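Local atomic coordinates of putative fimbriae assembly chaperone (Salmonella typhimurium, PDB entry 2CO7), a protein that probably acts as a periplasmic chaperone that helps fimbrial (pilus) subunits fold and assemble, as other members of the pilus chaperone family do. Residues Asp84-Asp88 / Arg89-Gln93; Trp148-Gly152 / Asn153-Val157; Asn159-Pro162 / Phe163-Leu167; Tyr182-Phe186 / Ala187-Leu191. One frame throughout, in Å; residues are numbered along the deposited sequence.

Along the chain the four contacts follow in series: contact 1 lies in the N-terminal PapD-like part, at the start of strand 91-100, while contacts 2 to 4 belong to the C-terminal half. Contacts 2 and 4 share the three-stranded antiparallel sheet of 147-151, 154-159 and 187-191, their centres 13 Å apart, and contact 3 is the turn that leaves strand 154-159. Contacts 3 and 4 are the nearest pair, with centres 7 Å apart. Contact 1 touches both of them but stays about 14 Å from contact 2 at the nearest atoms. Contacts 1, 3 and 4 thus meet where the chaperone's two domains join, and contact 2 is a hairpin remote from that junction.

Contact 1: residues Asp84-Asp88 / Arg89-Gln93; sequences DMPTD and RETLQ
Asp88 and Arg89 are joined by a side-on salt bridge between sequence neighbours, with two nitrogens each meeting a different carboxylate oxygen. Arg89 NE reaches Asp88 OD1 at 2.8 Å from above the carboxylate plane, and Arg89 NH1 reaches Asp88 OD2 at 2.8 Å on its syn side, nearly straight at 174°. Both acceptors stay close to the guanidinium plane, although the two flat groups are turned 31° apart. Each side chain has its CG between backbone N and carbonyl carbon, which lets the pair run side by side in the same direction.

Van der Waals packing continues along the turn. The Pro86 ring crosses the Arg89 chain at about a right angle, its CG 3.9 Å from Arg89 CG, and its CD lies 3.3 Å from Thr91 OG1. Met85 spans Thr91 obliquely and brings SD to 3.4 Å from Gln93 OE1, while the amide nitrogen of Gln93 bonds to Leu128 O.

One water ties the turn together: it donates to Pro86 O and Arg89 O, and accepts from Thr91 OG1 at 2.7 Å. Beyond it, Glu90 points away to form a salt bridge with Arg131 and a hydrogen bond to Tyr164 N. The arrangement is a water-bridged loop leading into strand 91-100 of the PapD-like N-terminal immunoglobulin domain, beside the junction with the C-terminal domain.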
loop_
_atom_site.group_PDB
_atom_site.type_symbol
_atom_site.label_atom_id
_atom_site.label_comp_id
_atom_site.label_asym_id
_atom_site.label_seq_id
_atom_site.Cartn_x
_atom_site.Cartn_y
_atom_site.Cartn_z
ATOM N N ASP B 84 5.673 18.965 15.953
ATOM C CA ASP B 84 4.670 19.867 16.524
ATOM C C ASP B 84 3.300 19.456 16.010
ATOM O O ASP B 84 2.578 20.236 15.369
ATOM C CB ASP B 84 4.981 21.334 16.243
ATOM C CG ASP B 84 4.213 22.300 17.174
ATOM O OD1 ASP B 84 3.893 23.427 16.720
ATOM O OD2 ASP B 84 3.938 21.947 18.356
ATOM N N MET B 85 2.957 18.215 16.311
ATOM C CA MET B 85 1.647 17.691 15.952
ATOM C C MET B 85 0.505 18.379 16.690
ATOM O O MET B 85 0.650 18.765 17.854
ATOM C CB MET B 85 1.611 16.179 16.098
ATOM C CG MET B 85 2.224 15.490 14.856
ATOM S SD MET B 85 2.402 13.719 14.985
ATOM C CE MET B 85 3.336 13.654 16.491
ATOM N N PRO B 86 -0.628 18.582 15.989
ATOM C CA PRO B 86 -1.775 19.206 16.649
ATOM C C PRO B 86 -2.224 18.447 17.895
ATOM O O PRO B 86 -1.917 17.263 18.056
ATOM C CB PRO B 86 -2.872 19.207 15.570
ATOM C CG PRO B 86 -2.355 18.405 14.431
ATOM C CD PRO B 86 -0.881 18.289 14.568
ATOM N N THR B 87 -2.918 19.145 18.788
ATOM C CA THR B 87 -3.363 18.539 20.033
ATOM C C THR B 87 -4.854 18.215 19.992
ATOM O O THR B 87 -5.361 17.583 20.904
ATOM C CB THR B 87 -3.098 19.462 21.275
ATOM O OG1 THR B 87 -3.640 20.757 21.038
ATOM C CG2 THR B 87 -1.610 19.606 21.566
ATOM N N ASP B 88 -5.555 18.678 18.948
ATOM C CA ASP B 88 -7.044 18.619 18.904
ATOM C C ASP B 88 -7.580 17.695 17.807
ATOM O O ASP B 88 -8.772 17.683 17.542
ATOM C CB ASP B 88 -7.643 20.029 18.723
ATOM C CG ASP B 88 -7.412 20.592 17.326
ATOM O OD1 ASP B 88 -6.473 20.109 16.642
ATOM O OD2 ASP B 88 -8.157 21.521 16.914
ATOM N N ARG B 89 -6.689 16.973 17.142
ATOM C CA ARG B 89 -7.083 16.035 16.103
ATOM C C ARG B 89 -5.956 15.041 15.924
ATOM O O ARG B 89 -4.782 15.348 16.244
ATOM C CB ARG B 89 -7.352 16.786 14.780
ATOM C CG ARG B 89 -6.130 17.524 14.244
ATOM C CD ARG B 89 -6.540 18.644 13.270
ATOM N NE ARG B 89 -7.174 19.768 13.966
ATOM C CZ ARG B 89 -7.793 20.795 13.378
ATOM N NH1 ARG B 89 -8.295 21.774 14.119
ATOM N NH2 ARG B 89 -7.938 20.852 12.056
ATOM N N GLU B 90 -6.292 13.870 15.395
ATOM C CA GLU B 90 -5.270 12.895 14.959
ATOM C C GLU B 90 -4.388 13.423 13.822
ATOM O O GLU B 90 -4.774 14.318 13.066
ATOM C CB GLU B 90 -5.947 11.614 14.458
ATOM C CG GLU B 90 -6.668 10.850 15.586
ATOM C CD GLU B 90 -7.152 9.487 15.156
ATOM O OE1 GLU B 90 -7.599 9.352 14.005
ATOM O OE2 GLU B 90 -7.122 8.550 15.987
ATOM N N THR B 91 -3.218 12.806 13.691
ATOM C CA THR B 91 -2.255 13.082 12.642
ATOM C C THR B 91 -1.821 11.726 12.126
ATOM O O THR B 91 -1.454 10.849 12.906
ATOM C CB THR B 91 -0.999 13.845 13.143
ATOM O OG1 THR B 91 -1.369 15.149 13.612
ATOM C CG2 THR B 91 0.010 14.020 11.978
ATOM N N LEU B 92 -1.906 11.553 10.815
ATOM C CA LEU B 92 -1.611 10.271 10.203
ATOM C C LEU B 92 -0.189 10.269 9.664
ATOM O O LEU B 92 0.270 11.274 9.101
ATOM C CB LEU B 92 -2.601 9.994 9.063
ATOM C CG LEU B 92 -2.384 8.566 8.526
ATOM C CD1 LEU B 92 -3.701 7.788 8.345
ATOM C CD2 LEU B 92 -1.597 8.617 7.263
ATOM N N GLN B 93 0.500 9.153 9.860
ATOM C CA GLN B 93 1.790 8.873 9.215
ATOM C C GLN B 93 1.684 7.463 8.582
ATOM O O GLN B 93 0.672 6.750 8.753
ATOM C CB GLN B 93 2.901 8.813 10.300
ATOM C CG GLN B 93 3.359 10.061 10.930
ATOM C CD GLN B 93 2.412 10.674 11.951
ATOM O OE1 GLN B 93 2.483 11.840 12.169
ATOM N NE2 GLN B 93 1.567 9.870 12.603
HETATM O O HOH W 1 -2.119 15.057 16.180
#

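Contact 2: residues Trp148-Gly152 / Asn153-Val157; sequences WVETG and NKLKV
Trp148 and Val157 form a non-hydrogen-bonded pair of an antiparallel beta hairpin, closed by a type II' turn from Thr151 to Lys154. From CB, which is 3.9 Å from Lys156 O, the indole turns across the neighbouring strand. CG sits anti to the carbonyl carbon (chi1 -58°), and with chi2 78° this brings a face of the six-membered ring under Val157. CE3 meets Val157 CB and Leu155 CD2, CZ3 comes 3.6 Å from Val157 CB, and CZ2 and CE2 face Val157 CG2. Val157 CG2 stands over the face of the Trp148 six-membered ring in a CH-pi contact, 11° off the normal, whereas Leu155 CD1 approaches the ring edge. The other leucine methyl, CD2, packs at 3.6 Å against Glu150 CG; Trp148, Glu150, Leu155 and Val157 all lie on one face of the hairpin. The rings of Trp203 and Tyr218 also meet that of Trp148.

Val149 and Lys156 exchange two backbone bonds, as do Thr151 and Lys154 next to the turn. Gly152 occupies the turn with a positive phi. Between the two hydrogen-bonded pairs, a water donates to Val149 O at 3.0 Å and, more weakly, to Lys154 O.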
loop_
_atom_site.group_PDB
_atom_site.type_symbol
_atom_site.label_atom_id
_atom_site.label_comp_id
_atom_site.label_asym_id
_atom_site.label_seq_id
_atom_site.Cartn_x
_atom_site.Cartn_y
_atom_site.Cartn_z
ATOM N N TRP B 148 -23.661 13.002 5.136
ATOM C CA TRP B 148 -23.589 12.622 3.735
ATOM C C TRP B 148 -24.487 13.523 2.925
ATOM O O TRP B 148 -25.593 13.913 3.356
ATOM C CB TRP B 148 -23.954 11.130 3.542
ATOM C CG TRP B 148 -23.074 10.155 4.344
ATOM C CD1 TRP B 148 -23.165 9.871 5.685
ATOM C CD2 TRP B 148 -21.999 9.343 3.838
ATOM N NE1 TRP B 148 -22.211 8.942 6.039
ATOM C CE2 TRP B 148 -21.483 8.600 4.927
ATOM C CE3 TRP B 148 -21.427 9.165 2.563
ATOM C CZ2 TRP B 148 -20.430 7.682 4.784
ATOM C CZ3 TRP B 148 -20.380 8.257 2.422
ATOM C CH2 TRP B 148 -19.879 7.543 3.532
ATOM N N VAL B 149 -24.008 13.891 1.746
ATOM C CA VAL B 149 -24.769 14.736 0.849
ATOM C C VAL B 149 -24.648 14.066 -0.511
ATOM O O VAL B 149 -23.555 13.666 -0.907
ATOM C CB VAL B 149 -24.204 16.181 0.822
ATOM C CG1 VAL B 149 -25.066 17.090 -0.041
ATOM C CG2 VAL B 149 -24.102 16.741 2.228
ATOM N N GLU B 150 -25.774 13.909 -1.199
ATOM C CA GLU B 150 -25.780 13.364 -2.562
ATOM C C GLU B 150 -26.330 14.417 -3.506
ATOM O O GLU B 150 -27.441 14.888 -3.307
ATOM C CB GLU B 150 -26.640 12.092 -2.656
ATOM C CG GLU B 150 -26.268 11.010 -1.630
ATOM C CD GLU B 150 -27.169 9.780 -1.690
ATOM O OE1 GLU B 150 -26.956 8.854 -0.892
ATOM O OE2 GLU B 150 -28.082 9.738 -2.527
ATOM N N THR B 151 -25.533 14.816 -4.496
ATOM C CA THR B 151 -26.048 15.625 -5.601
ATOM C C THR B 151 -25.581 15.002 -6.900
ATOM O O THR B 151 -24.376 14.804 -7.096
ATOM C CB THR B 151 -25.616 17.118 -5.572
ATOM O OG1 THR B 151 -24.823 17.421 -6.727
ATOM C CG2 THR B 151 -24.871 17.488 -4.298
ATOM N N GLY B 152 -26.540 14.712 -7.779
ATOM C CA GLY B 152 -26.270 13.999 -9.021
ATOM C C GLY B 152 -25.495 12.734 -8.728
ATOM O O GLY B 152 -25.868 11.950 -7.839
ATOM N N ASN B 153 -24.399 12.549 -9.455
ATOM C CA ASN B 153 -23.558 11.371 -9.272
ATOM C C ASN B 153 -22.543 11.544 -8.139
ATOM O O ASN B 153 -21.730 10.658 -7.882
ATOM C CB ASN B 153 -22.860 10.997 -10.588
ATOM C CG ASN B 153 -22.547 9.499 -10.688
ATOM O OD1 ASN B 153 -21.595 9.101 -11.369
ATOM N ND2 ASN B 153 -23.350 8.667 -10.013
ATOM N N LYS B 154 -22.613 12.669 -7.434
ATOM C CA LYS B 154 -21.594 12.985 -6.418
ATOM C C LYS B 154 -22.042 12.628 -5.010
ATOM O O LYS B 154 -23.146 12.978 -4.590
ATOM C CB LYS B 154 -21.144 14.447 -6.516
ATOM C CG LYS B 154 -20.682 14.822 -7.914
ATOM C CD LYS B 154 -19.578 15.835 -7.918
ATOM C CE LYS B 154 -19.040 15.995 -9.328
ATOM N NZ LYS B 154 -17.718 16.686 -9.345
ATOM N N LEU B 155 -21.178 11.916 -4.299
ATOM C CA LEU B 155 -21.463 11.495 -2.954
ATOM C C LEU B 155 -20.401 12.171 -2.126
ATOM O O LEU B 155 -19.221 11.961 -2.360
ATOM C CB LEU B 155 -21.299 9.981 -2.827
ATOM C CG LEU B 155 -22.117 9.114 -1.840
ATOM C CD1 LEU B 155 -21.198 8.109 -1.163
ATOM C CD2 LEU B 155 -22.978 9.876 -0.828
ATOM N N LYS B 156 -20.812 12.965 -1.148
ATOM C CA LYS B 156 -19.852 13.631 -0.284
ATOM C C LYS B 156 -20.094 13.159 1.127
ATOM O O LYS B 156 -21.241 13.082 1.579
ATOM C CB LYS B 156 -19.999 15.156 -0.395
ATOM C CG LYS B 156 -19.035 15.996 0.471
ATOM C CD LYS B 156 -19.386 17.488 0.290
ATOM C CE LYS B 156 -18.390 18.419 0.969
ATOM N NZ LYS B 156 -18.785 19.867 0.735
ATOM N N VAL B 157 -18.999 12.854 1.804
ATOM C CA VAL B 157 -18.998 12.493 3.215
ATOM C C VAL B 157 -18.245 13.582 3.964
ATOM O O VAL B 157 -17.153 13.999 3.541
ATOM C CB VAL B 157 -18.353 11.091 3.453
ATOM C CG1 VAL B 157 -16.931 11.061 2.949
ATOM C CG2 VAL B 157 -18.414 10.708 4.937
HETATM O O HOH W 2 -22.524 15.506 -3.055
#

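Contact 3: residues Asn159-Pro162 / Phe163-Leu167; sequences NPTP and FYMNL
Asn159 lays its amide against the Met165 chain, with ND2 3.5 Å and CG 3.6 Å from Met165 CG, the two side chains passing at a slant. With its CG anti to the backbone N (chi1 176°), the amide is carried across the loop, where ND2 gives a hydrogen bond to Phe163 O at 2.8 Å. That oxygen lies in the amide plane and is met almost end-on, with a C=O...N angle of 177°; ND2 also bonds to Pro184 O. The other end of the amide, OD1, accepts twice: from Thr161 N, which stands well above the carbonyl plane, and from Thr161 OG1 at 2.7 Å, on a lone pair. The threonine hydroxyl in turn accepts from Phe163 N, and Met165 CE meets OG1 at 3.5 Å, tip to tip. Held by these bonds, the buried amide has its rotation fixed.

Pro162 and Phe163 run side by side, Pro162 CG 3.9 Å from Phe163 CE1, while Thr161 OG1 lies at the edge of the phenyl ring. Val142 and Pro139 of helix 139-142 also touch that ring. The Asn159 OD1 to Thr161 N bond defines an Asx turn, here redirecting the chain after strand 154-159 of the C-terminal PapD-like domain.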
loop_
_atom_site.group_PDB
_atom_site.type_symbol
_atom_site.label_atom_id
_atom_site.label_comp_id
_atom_site.label_asym_id
_atom_site.label_seq_id
_atom_site.Cartn_x
_atom_site.Cartn_y
_atom_site.Cartn_z
ATOM N N ASN B 159 -16.760 14.760 7.647
ATOM C CA ASN B 159 -16.299 14.241 8.953
ATOM C C ASN B 159 -16.043 15.390 9.941
ATOM O O ASN B 159 -15.001 16.022 9.899
ATOM C CB ASN B 159 -15.021 13.381 8.733
ATOM C CG ASN B 159 -14.411 12.880 10.052
ATOM O OD1 ASN B 159 -15.077 12.805 11.084
ATOM N ND2 ASN B 159 -13.156 12.569 10.012
ATOM N N PRO B 160 -16.987 15.642 10.870
ATOM C CA PRO B 160 -16.812 16.774 11.797
ATOM C C PRO B 160 -16.044 16.362 13.082
ATOM O O PRO B 160 -16.029 17.102 14.063
ATOM C CB PRO B 160 -18.259 17.125 12.149
ATOM C CG PRO B 160 -18.904 15.707 12.257
ATOM C CD PRO B 160 -18.247 14.915 11.109
ATOM N N THR B 161 -15.395 15.201 13.053
ATOM C CA THR B 161 -14.745 14.649 14.246
ATOM C C THR B 161 -13.239 14.814 14.160
ATOM O O THR B 161 -12.725 15.043 13.067
ATOM C CB THR B 161 -15.052 13.104 14.414
ATOM O OG1 THR B 161 -14.190 12.320 13.594
ATOM C CG2 THR B 161 -16.511 12.777 14.079
ATOM N N PRO B 162 -12.535 14.699 15.308
ATOM C CA PRO B 162 -11.067 14.714 15.342
ATOM C C PRO B 162 -10.344 13.483 14.819
ATOM O O PRO B 162 -9.116 13.457 14.910
ATOM C CB PRO B 162 -10.737 14.909 16.832
ATOM C CG PRO B 162 -11.969 14.403 17.562
ATOM C CD PRO B 162 -13.136 14.637 16.659
ATOM N N PHE B 163 -11.059 12.513 14.230
ATOM C CA PHE B 163 -10.456 11.227 13.871
ATOM C C PHE B 163 -10.285 11.049 12.390
ATOM O O PHE B 163 -11.130 11.502 11.630
ATOM C CB PHE B 163 -11.324 10.056 14.358
ATOM C CG PHE B 163 -11.460 9.982 15.856
ATOM C CD1 PHE B 163 -12.561 10.577 16.489
ATOM C CD2 PHE B 163 -10.477 9.405 16.637
ATOM C CE1 PHE B 163 -12.694 10.538 17.870
ATOM C CE2 PHE B 163 -10.605 9.343 18.030
ATOM C CZ PHE B 163 -11.719 9.924 18.647
ATOM N N TYR B 164 -9.241 10.316 11.974
ATOM C CA TYR B 164 -9.300 9.709 10.653
ATOM C C TYR B 164 -10.389 8.660 10.623
ATOM O O TYR B 164 -10.455 7.808 11.509
ATOM C CB TYR B 164 -7.970 9.050 10.233
ATOM C CG TYR B 164 -6.918 10.094 10.015
ATOM C CD1 TYR B 164 -6.647 10.579 8.744
ATOM C CD2 TYR B 164 -6.235 10.645 11.104
ATOM C CE1 TYR B 164 -5.693 11.576 8.548
ATOM C CE2 TYR B 164 -5.254 11.647 10.912
ATOM C CZ TYR B 164 -5.013 12.108 9.648
ATOM O OH TYR B 164 -4.055 13.069 9.438
ATOM N N MET B 165 -11.181 8.686 9.551
ATOM C CA MET B 165 -12.326 7.782 9.403
ATOM C C MET B 165 -12.002 6.835 8.249
ATOM O O MET B 165 -12.011 7.213 7.077
ATOM C CB MET B 165 -13.609 8.597 9.127
ATOM C CG MET B 165 -14.169 9.289 10.360
ATOM S SD MET B 165 -14.914 8.063 11.500
ATOM C CE MET B 165 -15.279 9.083 12.945
ATOM N N ASN B 166 -11.658 5.611 8.602
ATOM C CA ASN B 166 -11.194 4.665 7.628
ATOM C C ASN B 166 -12.399 3.820 7.295
ATOM O O ASN B 166 -12.711 2.878 8.009
ATOM C CB ASN B 166 -10.033 3.870 8.236
ATOM C CG ASN B 166 -8.849 4.765 8.527
ATOM O OD1 ASN B 166 -8.244 5.339 7.601
ATOM N ND2 ASN B 166 -8.537 4.948 9.812
ATOM N N LEU B 167 -13.085 4.182 6.215
ATOM C CA LEU B 167 -14.371 3.571 5.908
ATOM C C LEU B 167 -14.224 2.246 5.160
ATOM O O LEU B 167 -13.360 2.086 4.309
ATOM C CB LEU B 167 -15.278 4.530 5.124
ATOM C CG LEU B 167 -15.998 5.683 5.868
ATOM C CD1 LEU B 167 -15.703 5.844 7.371
ATOM C CD2 LEU B 167 -15.689 6.952 5.103
#

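Contact 4: residues Tyr182-Phe186 / Ala187-Leu191; sequences YVPPF and ADKTL. With SO4 (sulfate ion), chain D.
Lys189 sets CG anti to its carbonyl carbon (chi1 -68°) and bends at chi2, also -68°, which folds its chain over the segment that precedes the strand: CG packs 3.9 Å from Val183 CG2, and CE comes to 3.2 Å from Tyr182 O. Val183 has CG1 anti to the backbone N (chi1 -163°), a setting that turns this methyl toward the Ala187 carbonyl, 3.5 Å from its O, and leaves CG2 for the lysine methylenes. The valine and lysine side chains run antiparallel as they pass. Pro184, by contrast, crosses Lys189 at about a right angle, with its CD 4.0 Å from Lys189 CE. The ammonium group at the end of the lysine goes on to a salt bridge with Glu181.

Ala187 is the second centre of packing. Ala187 CB lies 3.2 Å from Pro184 O and 3.9 Å from Pro184 CD, packing against the Pro184 ring and carbonyl. Phe186 adopts a positive phi at the turn, and Phe186 and Ala187 together face Asn159 as a G1 beta bulge.

A sulfate, probably from the crystallisation liquor, accepts from Tyr182 N through O3 at 3.0 Å and lies at the edge of the tyrosine ring. It is also held by Lys127 NZ of another protein chain.

Within this chain, strand 187-191 is an outer strand of the three-stranded sheet and pairs with strand 154-159 through Lys189 and Leu191; segment 182-186, before it, bonds through Val183 to Met165, and Pro185 touches Tyr164.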
loop_
_atom_site.group_PDB
_atom_site.type_symbol
_atom_site.label_atom_id
_atom_site.label_comp_id
_atom_site.label_asym_id
_atom_site.label_seq_id
_atom_site.Cartn_x
_atom_site.Cartn_y
_atom_site.Cartn_z
ATOM N N TYR B 182 -9.816 7.322 2.752
ATOM C CA TYR B 182 -9.987 7.633 4.176
ATOM C C TYR B 182 -10.269 9.129 4.322
ATOM O O TYR B 182 -9.796 9.915 3.516
ATOM C CB TYR B 182 -8.772 7.227 4.992
ATOM C CG TYR B 182 -7.487 7.961 4.709
ATOM C CD1 TYR B 182 -6.490 7.384 3.888
ATOM C CD2 TYR B 182 -7.226 9.196 5.321
ATOM C CE1 TYR B 182 -5.282 8.049 3.666
ATOM C CE2 TYR B 182 -6.023 9.879 5.110
ATOM C CZ TYR B 182 -5.054 9.301 4.311
ATOM O OH TYR B 182 -3.890 10.031 4.177
ATOM N N VAL B 183 -11.118 9.477 5.271
ATOM C CA VAL B 183 -11.528 10.856 5.500
ATOM C C VAL B 183 -10.773 11.419 6.714
ATOM O O VAL B 183 -10.968 10.954 7.835
ATOM C CB VAL B 183 -13.048 10.970 5.753
ATOM C CG1 VAL B 183 -13.474 12.393 5.572
ATOM C CG2 VAL B 183 -13.824 10.046 4.791
ATOM N N PRO B 184 -9.892 12.408 6.485
ATOM C CA PRO B 184 -9.174 12.996 7.627
ATOM C C PRO B 184 -10.064 13.721 8.636
ATOM O O PRO B 184 -11.259 14.028 8.357
ATOM C CB PRO B 184 -8.150 13.942 6.944
ATOM C CG PRO B 184 -7.964 13.299 5.551
ATOM C CD PRO B 184 -9.442 13.011 5.220
ATOM N N PRO B 185 -9.481 14.063 9.815
ATOM C CA PRO B 185 -10.217 14.843 10.785
ATOM C C PRO B 185 -10.785 16.142 10.189
ATOM O O PRO B 185 -10.134 16.771 9.361
ATOM C CB PRO B 185 -9.145 15.177 11.837
ATOM C CG PRO B 185 -8.192 14.005 11.756
ATOM C CD PRO B 185 -8.114 13.762 10.256
ATOM N N PHE B 186 -11.997 16.545 10.594
ATOM C CA PHE B 186 -12.535 17.857 10.205
ATOM C C PHE B 186 -12.401 18.105 8.687
ATOM O O PHE B 186 -11.958 19.163 8.230
ATOM C CB PHE B 186 -11.858 18.975 11.024
ATOM C CG PHE B 186 -11.914 18.760 12.524
ATOM C CD1 PHE B 186 -13.147 18.686 13.179
ATOM C CD2 PHE B 186 -10.755 18.636 13.277
ATOM C CE1 PHE B 186 -13.209 18.499 14.570
ATOM C CE2 PHE B 186 -10.815 18.459 14.699
ATOM C CZ PHE B 186 -12.019 18.374 15.326
ATOM N N ALA B 187 -12.742 17.088 7.916
ATOM C CA ALA B 187 -12.453 17.081 6.487
ATOM C C ALA B 187 -13.598 16.397 5.771
ATOM O O ALA B 187 -14.389 15.718 6.400
ATOM C CB ALA B 187 -11.122 16.376 6.211
ATOM N N ASP B 188 -13.691 16.609 4.446
ATOM C CA ASP B 188 -14.684 15.958 3.604
ATOM C C ASP B 188 -14.000 15.212 2.474
ATOM O O ASP B 188 -12.877 15.570 2.081
ATOM C CB ASP B 188 -15.591 16.995 2.970
ATOM C CG ASP B 188 -16.044 18.024 3.950
ATOM O OD1 ASP B 188 -16.469 17.599 5.034
ATOM O OD2 ASP B 188 -15.913 19.246 3.661
ATOM N N LYS B 189 -14.705 14.223 1.926
ATOM C CA LYS B 189 -14.329 13.539 0.690
ATOM C C LYS B 189 -15.530 13.477 -0.234
ATOM O O LYS B 189 -16.661 13.300 0.222
ATOM C CB LYS B 189 -13.833 12.102 0.953
ATOM C CG LYS B 189 -12.504 12.028 1.685
ATOM C CD LYS B 189 -11.376 12.544 0.804
ATOM C CE LYS B 189 -10.030 12.202 1.359
ATOM N NZ LYS B 189 -8.957 12.382 0.295
ATOM N N THR B 190 -15.255 13.595 -1.528
ATOM C CA THR B 190 -16.293 13.587 -2.567
ATOM C C THR B 190 -15.916 12.562 -3.616
ATOM O O THR B 190 -14.809 12.596 -4.154
ATOM C CB THR B 190 -16.436 14.956 -3.262
ATOM O OG1 THR B 190 -16.876 15.933 -2.320
ATOM C CG2 THR B 190 -17.445 14.889 -4.440
ATOM N N LEU B 191 -16.853 11.684 -3.933
ATOM C CA LEU B 191 -16.651 10.689 -4.986
ATOM C C LEU B 191 -17.755 10.771 -6.036
ATOM O O LEU B 191 -18.914 11.015 -5.696
ATOM C CB LEU B 191 -16.604 9.307 -4.349
ATOM C CG LEU B 191 -17.672 9.022 -3.295
ATOM C CD1 LEU B 191 -18.061 7.582 -3.365
ATOM C CD2 LEU B 191 -17.248 9.424 -1.857
HETATM S S SO4 D . -7.916 4.110 2.119
HETATM O O1 SO4 D . -8.006 3.004 1.148
HETATM O O2 SO4 D . -6.617 4.079 2.779
HETATM O O3 SO4 D . -8.102 5.327 1.331
HETATM O O4 SO4 D . -9.042 4.087 3.070
#